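Local coordinates for protein methylmalonate-semialdehyde dehydrogenase (Oceanimonas doudoroffii, PDB 4ZZ7) that oxidises methylmalonate semialdehyde with NAD as the cofactor, in the acylating reaction characteristic of this branch of the aldehyde dehydrogenase family, at residues G250-H255 against Q383-G388; A408-N413 against W455-F460. One frame throughout, in Å; residues are numbered along the deposited sequence.

Contact 1 of 2, residues G250-H255 against Q383-G388. With NAD (nicotinamide-adenine-dinucleotide), chain M.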
loop_
_atom_site.group_PDB
_atom_site.type_symbol
_atom_site.label_atom_id
_atom_site.label_comp_id
_atom_site.label_asym_id
_atom_site.label_seq_id
_atom_site.Cartn_x
_atom_site.Cartn_y
_atom_site.Cartn_z
ATOM N N GLY A 250 -21.756 -4.411 -17.406
ATOM C CA GLY A 250 -22.943 -4.934 -18.073
ATOM C C GLY A 250 -24.183 -4.948 -17.200
ATOM O O GLY A 250 -24.315 -4.153 -16.283
ATOM N N GLY A 251 -25.091 -5.875 -17.486
ATOM C CA GLY A 251 -26.360 -5.959 -16.773
ATOM C C GLY A 251 -26.319 -6.623 -15.417
ATOM O O GLY A 251 -25.254 -7.015 -14.932
ATOM N N ALA A 252 -27.503 -6.772 -14.823
ATOM C CA ALA A 252 -27.629 -7.240 -13.443
ATOM C C ALA A 252 -29.011 -7.815 -13.086
ATOM O O ALA A 252 -30.024 -7.394 -13.623
ATOM C CB ALA A 252 -27.293 -6.090 -12.529
ATOM N N LYS A 253 -29.020 -8.804 -12.201
ATOM C CA LYS A 253 -30.243 -9.265 -11.512
ATOM C C LYS A 253 -29.940 -9.439 -10.018
ATOM O O LYS A 253 -29.540 -10.526 -9.549
ATOM C CB LYS A 253 -30.801 -10.573 -12.105
ATOM C CG LYS A 253 -32.125 -10.417 -12.859
ATOM C CD LYS A 253 -33.341 -10.424 -11.940
ATOM C CE LYS A 253 -34.653 -10.379 -12.723
ATOM N NZ LYS A 253 -35.074 -9.017 -13.124
ATOM N N ASN A 254 -30.124 -8.353 -9.271
ATOM C CA ASN A 254 -29.640 -8.324 -7.893
ATOM C C ASN A 254 -30.626 -8.979 -6.946
ATOM O O ASN A 254 -31.764 -8.557 -6.865
ATOM C CB ASN A 254 -29.332 -6.891 -7.463
ATOM C CG ASN A 254 -28.024 -6.333 -8.070
ATOM O OD1 ASN A 254 -27.416 -5.435 -7.505
ATOM N ND2 ASN A 254 -27.587 -6.859 -9.183
ATOM N N HIS A 255 -30.166 -10.017 -6.245
ATOM C CA HIS A 255 -30.984 -10.793 -5.318
ATOM C C HIS A 255 -30.694 -10.412 -3.870
ATOM O O HIS A 255 -29.557 -10.162 -3.525
ATOM C CB HIS A 255 -30.685 -12.288 -5.453
ATOM C CG HIS A 255 -31.173 -12.924 -6.723
ATOM N ND1 HIS A 255 -30.857 -12.436 -7.976
ATOM C CD2 HIS A 255 -31.899 -14.045 -6.932
ATOM C CE1 HIS A 255 -31.393 -13.213 -8.899
ATOM N NE2 HIS A 255 -32.033 -14.194 -8.291
ATOM N N GLN A 383 -35.283 -14.547 -15.533
ATOM C CA GLN A 383 -33.983 -14.722 -16.141
ATOM C C GLN A 383 -33.454 -13.397 -16.656
ATOM O O GLN A 383 -32.283 -13.119 -16.503
ATOM C CB GLN A 383 -34.029 -15.756 -17.275
ATOM C CG GLN A 383 -34.253 -17.193 -16.805
ATOM C CD GLN A 383 -34.844 -18.105 -17.878
ATOM O OE1 GLN A 383 -34.726 -17.835 -19.073
ATOM N NE2 GLN A 383 -35.494 -19.193 -17.449
ATOM N N GLU A 384 -34.317 -12.580 -17.240
ATOM C CA GLU A 384 -33.884 -11.375 -17.935
ATOM C C GLU A 384 -34.020 -10.130 -17.064
ATOM O O GLU A 384 -34.827 -10.119 -16.150
ATOM C CB GLU A 384 -34.669 -11.232 -19.233
ATOM C CG GLU A 384 -34.395 -12.386 -20.202
ATOM C CD GLU A 384 -35.167 -12.289 -21.507
ATOM O OE1 GLU A 384 -35.926 -11.309 -21.720
ATOM O OE2 GLU A 384 -35.000 -13.214 -22.324
ATOM N N GLU A 385 -33.194 -9.110 -17.329
ATOM C CA GLU A 385 -33.174 -7.869 -16.547
ATOM C C GLU A 385 -34.292 -6.957 -17.034
ATOM O O GLU A 385 -34.275 -6.501 -18.193
ATOM C CB GLU A 385 -31.827 -7.138 -16.696
ATOM C CG GLU A 385 -31.786 -5.751 -16.035
ATOM C CD GLU A 385 -30.427 -5.080 -16.089
ATOM O OE1 GLU A 385 -29.967 -4.605 -15.021
ATOM O OE2 GLU A 385 -29.821 -5.026 -17.185
ATOM N N ILE A 386 -35.238 -6.663 -16.144
ATOM C CA ILE A 386 -36.423 -5.909 -16.505
ATOM C C ILE A 386 -36.088 -4.444 -16.604
ATOM O O ILE A 386 -36.483 -3.780 -17.565
ATOM C CB ILE A 386 -37.543 -6.090 -15.473
ATOM C CG1 ILE A 386 -38.045 -7.541 -15.486
ATOM C CG2 ILE A 386 -38.701 -5.152 -15.784
ATOM C CD1 ILE A 386 -38.949 -7.912 -14.333
ATOM N N PHE A 387 -35.397 -3.945 -15.583
ATOM C CA PHE A 387 -34.893 -2.571 -15.548
ATOM C C PHE A 387 -36.087 -1.602 -15.483
ATOM O O PHE A 387 -36.202 -0.640 -16.252
ATOM C CB PHE A 387 -33.969 -2.319 -16.772
ATOM C CG PHE A 387 -32.781 -1.408 -16.503
ATOM C CD1 PHE A 387 -31.743 -1.812 -15.641
ATOM C CD2 PHE A 387 -32.664 -0.173 -17.158
ATOM C CE1 PHE A 387 -30.648 -0.994 -15.413
ATOM C CE2 PHE A 387 -31.572 0.645 -16.936
ATOM C CZ PHE A 387 -30.569 0.240 -16.058
ATOM N N GLY A 388 -36.992 -1.892 -14.564
ATOM C CA GLY A 388 -38.137 -1.034 -14.295
ATOM C C GLY A 388 -38.543 -1.192 -12.841
ATOM O O GLY A 388 -37.968 -2.001 -12.122
HETATM P PA NAD M . -26.663 0.294 -23.633
HETATM O O1A NAD M . -27.624 0.509 -24.798
HETATM O O2A NAD M . -26.134 -1.084 -23.277
HETATM O O5B NAD M . -25.339 1.196 -23.894
HETATM C C5B NAD M . -25.212 2.567 -23.490
HETATM C C4B NAD M . -24.179 3.311 -24.336
HETATM O O4B NAD M . -23.715 2.484 -25.406
HETATM C C3B NAD M . -24.720 4.577 -24.993
HETATM O O3B NAD M . -23.730 5.601 -24.861
HETATM C C2B NAD M . -25.009 4.182 -26.439
HETATM O O2B NAD M . -24.778 5.150 -27.466
HETATM C C1B NAD M . -24.059 3.024 -26.687
HETATM N N9A NAD M . -24.648 1.974 -27.571
HETATM C C8A NAD M . -25.937 1.524 -27.547
HETATM N N7A NAD M . -26.118 0.556 -28.471
HETATM C C5A NAD M . -24.939 0.369 -29.114
HETATM C C6A NAD M . -24.449 -0.509 -30.217
HETATM N N6A NAD M . -25.291 -1.387 -30.802
HETATM N N1A NAD M . -23.147 -0.398 -30.594
HETATM C C2A NAD M . -22.297 0.495 -30.001
HETATM N N3A NAD M . -22.660 1.319 -28.996
HETATM C C4A NAD M . -23.951 1.307 -28.521
HETATM O O3 NAD M . -27.317 0.946 -22.277
HETATM P PN NAD M . -28.598 1.955 -22.115
HETATM O O1N NAD M . -28.262 3.362 -22.621
HETATM O O2N NAD M . -29.931 1.310 -22.519
HETATM O O5D NAD M . -28.542 1.956 -20.510
HETATM C C5D NAD M . -29.078 0.848 -19.767
HETATM C C4D NAD M . -28.053 -0.224 -19.345
HETATM O O4D NAD M . -27.034 0.228 -18.424
HETATM C C3D NAD M . -28.757 -1.385 -18.621
HETATM O O3D NAD M . -28.872 -2.526 -19.478
HETATM C C2D NAD M . -27.932 -1.693 -17.363
HETATM O O2D NAD M . -27.688 -3.096 -17.208
HETATM C C1D NAD M . -26.665 -0.889 -17.596
HETATM N N1N NAD M . -25.968 -0.448 -16.393
HETATM C C2N NAD M . -24.904 -1.167 -16.013
HETATM C C3N NAD M . -24.172 -0.807 -14.885
HETATM C C7N NAD M . -22.985 -1.600 -14.391
HETATM O O7N NAD M . -23.016 -2.814 -14.160
HETATM N N7N NAD M . -21.884 -0.906 -14.162
HETATM C C4N NAD M . -24.543 0.332 -14.180
HETATM C C5N NAD M . -25.643 1.076 -14.587
HETATM C C6N NAD M . -26.348 0.658 -15.718
#
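Gly251 meets Glu385 through its CA, which lies 3.6 Å from the carboxylate oxygen OE2 of Glu385; the same CA is close to the nicotinamide ribose. At Ala252 the other carboxylate oxygen comes into play: Ala252 N gives a weak, bent hydrogen bond to Glu385 OE1 (3.3 Å, 129° at the hydrogen). Ala252 O is 3.1 Å from the same Glu385 OE1, but these are two acceptors and do not bond. In Glu385, CG stands anti to the backbone N (chi1 173°) and the chain runs on extended to CD, which carries the carboxylate toward Ala252. OE2 then accepts a hydrogen bond from the ribose hydroxyl O2D of NAD at 2.9 Å, so the two oxygens link backbone and cofactor. In the aldehyde dehydrogenase fold this glutamate belongs to the Glu-Ile-Phe-Gly-Pro motif, whose Glu characteristically holds the nicotinamide ribose. Two residues after Glu385, Phe387 lays a ring face under that sugar, with C3D 3.5 Å above the ring plane and offset toward the rim. Back on the first segment, Lys253 bends at chi2 (-83°) and again at chi4; its NZ makes a weak hydrogen bond to Glu384 O at 3.2 Å.

Contact 2 of 2, residues A408-N413 against W455-F460. With NAD (nicotinamide-adenine-dinucleotide), chain M.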
loop_
_atom_site.group_PDB
_atom_site.type_symbol
_atom_site.label_atom_id
_atom_site.label_comp_id
_atom_site.label_asym_id
_atom_site.label_seq_id
_atom_site.Cartn_x
_atom_site.Cartn_y
_atom_site.Cartn_z
ATOM N N ALA A 408 -26.324 -19.486 -9.846
ATOM C CA ALA A 408 -26.812 -20.045 -11.120
ATOM C C ALA A 408 -27.091 -18.963 -12.157
ATOM O O ALA A 408 -26.886 -19.192 -13.339
ATOM C CB ALA A 408 -28.072 -20.875 -10.898
ATOM N N HIS A 409 -27.544 -17.794 -11.707
ATOM C CA HIS A 409 -27.960 -16.715 -12.603
ATOM C C HIS A 409 -26.844 -16.239 -13.528
ATOM O O HIS A 409 -25.657 -16.347 -13.222
ATOM C CB HIS A 409 -28.521 -15.518 -11.816
ATOM C CG HIS A 409 -29.515 -14.723 -12.592
ATOM N ND1 HIS A 409 -29.149 -13.751 -13.491
ATOM C CD2 HIS A 409 -30.865 -14.799 -12.651
ATOM C CE1 HIS A 409 -30.225 -13.246 -14.063
ATOM N NE2 HIS A 409 -31.282 -13.861 -13.568
ATOM N N GLU A 410 -27.244 -15.723 -14.678
ATOM C CA GLU A 410 -26.289 -15.197 -15.651
ATOM C C GLU A 410 -25.391 -14.128 -15.001
ATOM O O GLU A 410 -24.151 -14.267 -14.970
ATOM C CB GLU A 410 -27.042 -14.652 -16.884
ATOM C CG GLU A 410 -26.183 -14.321 -18.107
ATOM C CD GLU A 410 -26.973 -13.619 -19.214
ATOM O OE1 GLU A 410 -28.238 -13.676 -19.174
ATOM O OE2 GLU A 410 -26.330 -13.000 -20.112
ATOM N N TYR A 411 -26.045 -13.092 -14.475
ATOM C CA TYR A 411 -25.408 -11.967 -13.799
ATOM C C TYR A 411 -24.923 -12.232 -12.352
ATOM O O TYR A 411 -25.385 -13.141 -11.660
ATOM C CB TYR A 411 -26.370 -10.782 -13.791
ATOM C CG TYR A 411 -26.918 -10.385 -15.154
ATOM C CD1 TYR A 411 -26.073 -10.174 -16.261
ATOM C CD2 TYR A 411 -28.282 -10.200 -15.346
ATOM C CE1 TYR A 411 -26.589 -9.805 -17.509
ATOM C CE2 TYR A 411 -28.794 -9.827 -16.587
ATOM C CZ TYR A 411 -27.947 -9.633 -17.661
ATOM O OH TYR A 411 -28.470 -9.242 -18.862
ATOM N N GLY A 412 -23.968 -11.419 -11.915
ATOM C CA GLY A 412 -23.500 -11.422 -10.530
ATOM C C GLY A 412 -22.973 -10.048 -10.132
ATOM O O GLY A 412 -21.867 -9.938 -9.599
ATOM N N ASN A 413 -23.769 -9.005 -10.391
ATOM C CA ASN A 413 -23.336 -7.622 -10.181
ATOM C C ASN A 413 -23.344 -7.304 -8.703
ATOM O O ASN A 413 -22.295 -7.037 -8.139
ATOM C CB ASN A 413 -24.201 -6.621 -10.964
ATOM C CG ASN A 413 -23.434 -5.369 -11.400
ATOM O OD1 ASN A 413 -22.224 -5.380 -11.524
ATOM N ND2 ASN A 413 -24.155 -4.293 -11.667
ATOM N N TRP A 455 -19.311 -9.565 -11.078
ATOM C CA TRP A 455 -18.703 -10.827 -11.514
ATOM C C TRP A 455 -19.505 -11.450 -12.648
ATOM O O TRP A 455 -20.552 -10.926 -13.058
ATOM C CB TRP A 455 -18.641 -11.786 -10.348
ATOM C CG TRP A 455 -17.576 -11.462 -9.425
ATOM C CD1 TRP A 455 -16.844 -10.322 -9.375
ATOM C CD2 TRP A 455 -17.132 -12.272 -8.341
ATOM N NE1 TRP A 455 -15.956 -10.381 -8.351
ATOM C CE2 TRP A 455 -16.118 -11.568 -7.691
ATOM C CE3 TRP A 455 -17.504 -13.526 -7.852
ATOM C CZ2 TRP A 455 -15.453 -12.075 -6.600
ATOM C CZ3 TRP A 455 -16.841 -14.022 -6.771
ATOM C CH2 TRP A 455 -15.823 -13.301 -6.160
ATOM N N LYS A 456 -18.995 -12.567 -13.157
ATOM C CA LYS A 456 -19.646 -13.321 -14.222
ATOM C C LYS A 456 -19.860 -12.441 -15.473
ATOM O O LYS A 456 -18.910 -11.823 -15.960
ATOM C CB LYS A 456 -20.915 -13.997 -13.681
ATOM C CG LYS A 456 -20.594 -14.959 -12.564
ATOM C CD LYS A 456 -21.786 -15.817 -12.193
ATOM C CE LYS A 456 -22.920 -14.967 -11.636
ATOM N NZ LYS A 456 -23.874 -15.761 -10.808
ATOM N N ARG A 457 -21.097 -12.369 -15.956
ATOM C CA ARG A 457 -21.438 -11.697 -17.191
ATOM C C ARG A 457 -21.745 -10.225 -16.962
ATOM O O ARG A 457 -21.940 -9.480 -17.928
ATOM C CB ARG A 457 -22.669 -12.365 -17.798
ATOM C CG ARG A 457 -22.437 -13.764 -18.370
ATOM C CD ARG A 457 -22.140 -13.734 -19.873
ATOM N NE ARG A 457 -23.282 -13.297 -20.681
ATOM C CZ ARG A 457 -23.217 -12.929 -21.965
ATOM N NH1 ARG A 457 -22.067 -12.952 -22.639
ATOM N NH2 ARG A 457 -24.320 -12.540 -22.600
ATOM N N SER A 458 -21.809 -9.801 -15.702
ATOM C CA SER A 458 -21.983 -8.372 -15.376
ATOM C C SER A 458 -20.742 -7.477 -15.656
ATOM O O SER A 458 -20.834 -6.253 -15.615
ATOM C CB SER A 458 -22.422 -8.211 -13.903
ATOM O OG SER A 458 -23.659 -8.869 -13.636
ATOM N N LEU A 459 -19.590 -8.090 -15.913
ATOM C CA LEU A 459 -18.352 -7.358 -16.165
ATOM C C LEU A 459 -17.356 -8.107 -17.060
ATOM O O LEU A 459 -17.057 -9.288 -16.846
ATOM C CB LEU A 459 -17.676 -7.037 -14.828
ATOM C CG LEU A 459 -16.508 -6.055 -14.897
ATOM C CD1 LEU A 459 -16.479 -5.217 -13.647
ATOM C CD2 LEU A 459 -15.164 -6.757 -15.090
ATOM N N PHE A 460 -16.822 -7.395 -18.041
ATOM C CA PHE A 460 -15.769 -7.923 -18.888
ATOM C C PHE A 460 -14.491 -7.138 -18.617
ATOM O O PHE A 460 -14.448 -5.926 -18.769
ATOM C CB PHE A 460 -16.159 -7.860 -20.371
ATOM C CG PHE A 460 -17.421 -8.610 -20.706
ATOM C CD1 PHE A 460 -18.650 -7.989 -20.625
ATOM C CD2 PHE A 460 -17.382 -9.918 -21.113
ATOM C CE1 PHE A 460 -19.822 -8.669 -20.935
ATOM C CE2 PHE A 460 -18.549 -10.607 -21.425
ATOM C CZ PHE A 460 -19.767 -9.987 -21.338
HETATM P PA NAD M . -26.663 0.294 -23.633
HETATM O O1A NAD M . -27.624 0.509 -24.798
HETATM O O2A NAD M . -26.134 -1.084 -23.277
HETATM O O5B NAD M . -25.339 1.196 -23.894
HETATM C C5B NAD M . -25.212 2.567 -23.490
HETATM C C4B NAD M . -24.179 3.311 -24.336
HETATM O O4B NAD M . -23.715 2.484 -25.406
HETATM C C3B NAD M . -24.720 4.577 -24.993
HETATM O O3B NAD M . -23.730 5.601 -24.861
HETATM C C2B NAD M . -25.009 4.182 -26.439
HETATM O O2B NAD M . -24.778 5.150 -27.466
HETATM C C1B NAD M . -24.059 3.024 -26.687
HETATM N N9A NAD M . -24.648 1.974 -27.571
HETATM C C8A NAD M . -25.937 1.524 -27.547
HETATM N N7A NAD M . -26.118 0.556 -28.471
HETATM C C5A NAD M . -24.939 0.369 -29.114
HETATM C C6A NAD M . -24.449 -0.509 -30.217
HETATM N N6A NAD M . -25.291 -1.387 -30.802
HETATM N N1A NAD M . -23.147 -0.398 -30.594
HETATM C C2A NAD M . -22.297 0.495 -30.001
HETATM N N3A NAD M . -22.660 1.319 -28.996
HETATM C C4A NAD M . -23.951 1.307 -28.521
HETATM O O3 NAD M . -27.317 0.946 -22.277
HETATM P PN NAD M . -28.598 1.955 -22.115
HETATM O O1N NAD M . -28.262 3.362 -22.621
HETATM O O2N NAD M . -29.931 1.310 -22.519
HETATM O O5D NAD M . -28.542 1.956 -20.510
HETATM C C5D NAD M . -29.078 0.848 -19.767
HETATM C C4D NAD M . -28.053 -0.224 -19.345
HETATM O O4D NAD M . -27.034 0.228 -18.424
HETATM C C3D NAD M . -28.757 -1.385 -18.621
HETATM O O3D NAD M . -28.872 -2.526 -19.478
HETATM C C2D NAD M . -27.932 -1.693 -17.363
HETATM O O2D NAD M . -27.688 -3.096 -17.208
HETATM C C1D NAD M . -26.665 -0.889 -17.596
HETATM N N1N NAD M . -25.968 -0.448 -16.393
HETATM C C2N NAD M . -24.904 -1.167 -16.013
HETATM C C3N NAD M . -24.172 -0.807 -14.885
HETATM C C7N NAD M . -22.985 -1.600 -14.391
HETATM O O7N NAD M . -23.016 -2.814 -14.160
HETATM N N7N NAD M . -21.884 -0.906 -14.162
HETATM C C4N NAD M . -24.543 0.332 -14.180
HETATM C C5N NAD M . -25.643 1.076 -14.587
HETATM C C6N NAD M . -26.348 0.658 -15.718
HETATM O O HOH W 1 -20.290 -4.606 -13.084
#
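Lys456 sets its CB 3.5 Å from Glu410 O, then runs over the backbone of 409-411. CD lies near the carbonyl oxygens of both Glu410 and His409, and the bend at chi3 (-64°) brings CE round beside Tyr411 O. At the tip, NZ donates to His409 O at 3.1 Å, and it is also hydrogen-bonded to Asp407 O, so the ammonium group ties down carbonyl oxygens where helix 399-408 gives way to strand 411-418. Lys456 and Arg457 are the central residues of a type II' beta turn from Trp455 to Ser458, between strand 455-456, which runs antiparallel to 411-418, and strand 459-460, which lies beside 245-249 in the other sheet. Trp455 N is hydrogen-bonded to Gly412 O at 3.0 Å. The indole of Trp455 leads away from 408-413, and its NE1 is hydrogen-bonded to Arg477 O of the second subunit. From the turn, Arg457 grips Glu410 side-on: NE (3.1 Å) and NH2 (3.2 Å) both donate to the single oxygen OE2 of Glu410, in a salt bridge whose carboxylate and guanidinium planes are only 21° apart. Ser458 OG accepts from Gly412 N at 3.1 Å and is hydrogen-bonded to Gly251 O as well. Further along, Asn413 ND2 makes a weak hydrogen bond to the nicotinamide carboxamide oxygen O7N of NAD (3.1 Å), with Cys283 O as its stronger partner.

In the fold
Contacts 1 and 2 have centres 10 Å apart and reach one sheet, in which strands 254-258 and 411-418 are neighbours. Ser458 is the joint between them: besides its hydroxyl bond to 250-255, its backbone O probably accepts a hydrogen bond from Gly250 N at 2.7 Å. At a second meeting place Lys253 CB packs 3.4 Å from His409 CE1. Both contacts address the nicotinamide half of NAD, contact 1 chiefly at the ribose and contact 2 at the carboxamide. They also converge on Cys283, an NAD-binding residue and probably the catalytic cysteine of the family, with the side chain of Ala252 about 5 Å from that of Cys283 and the side chain of Asn413 about 4 Å from it.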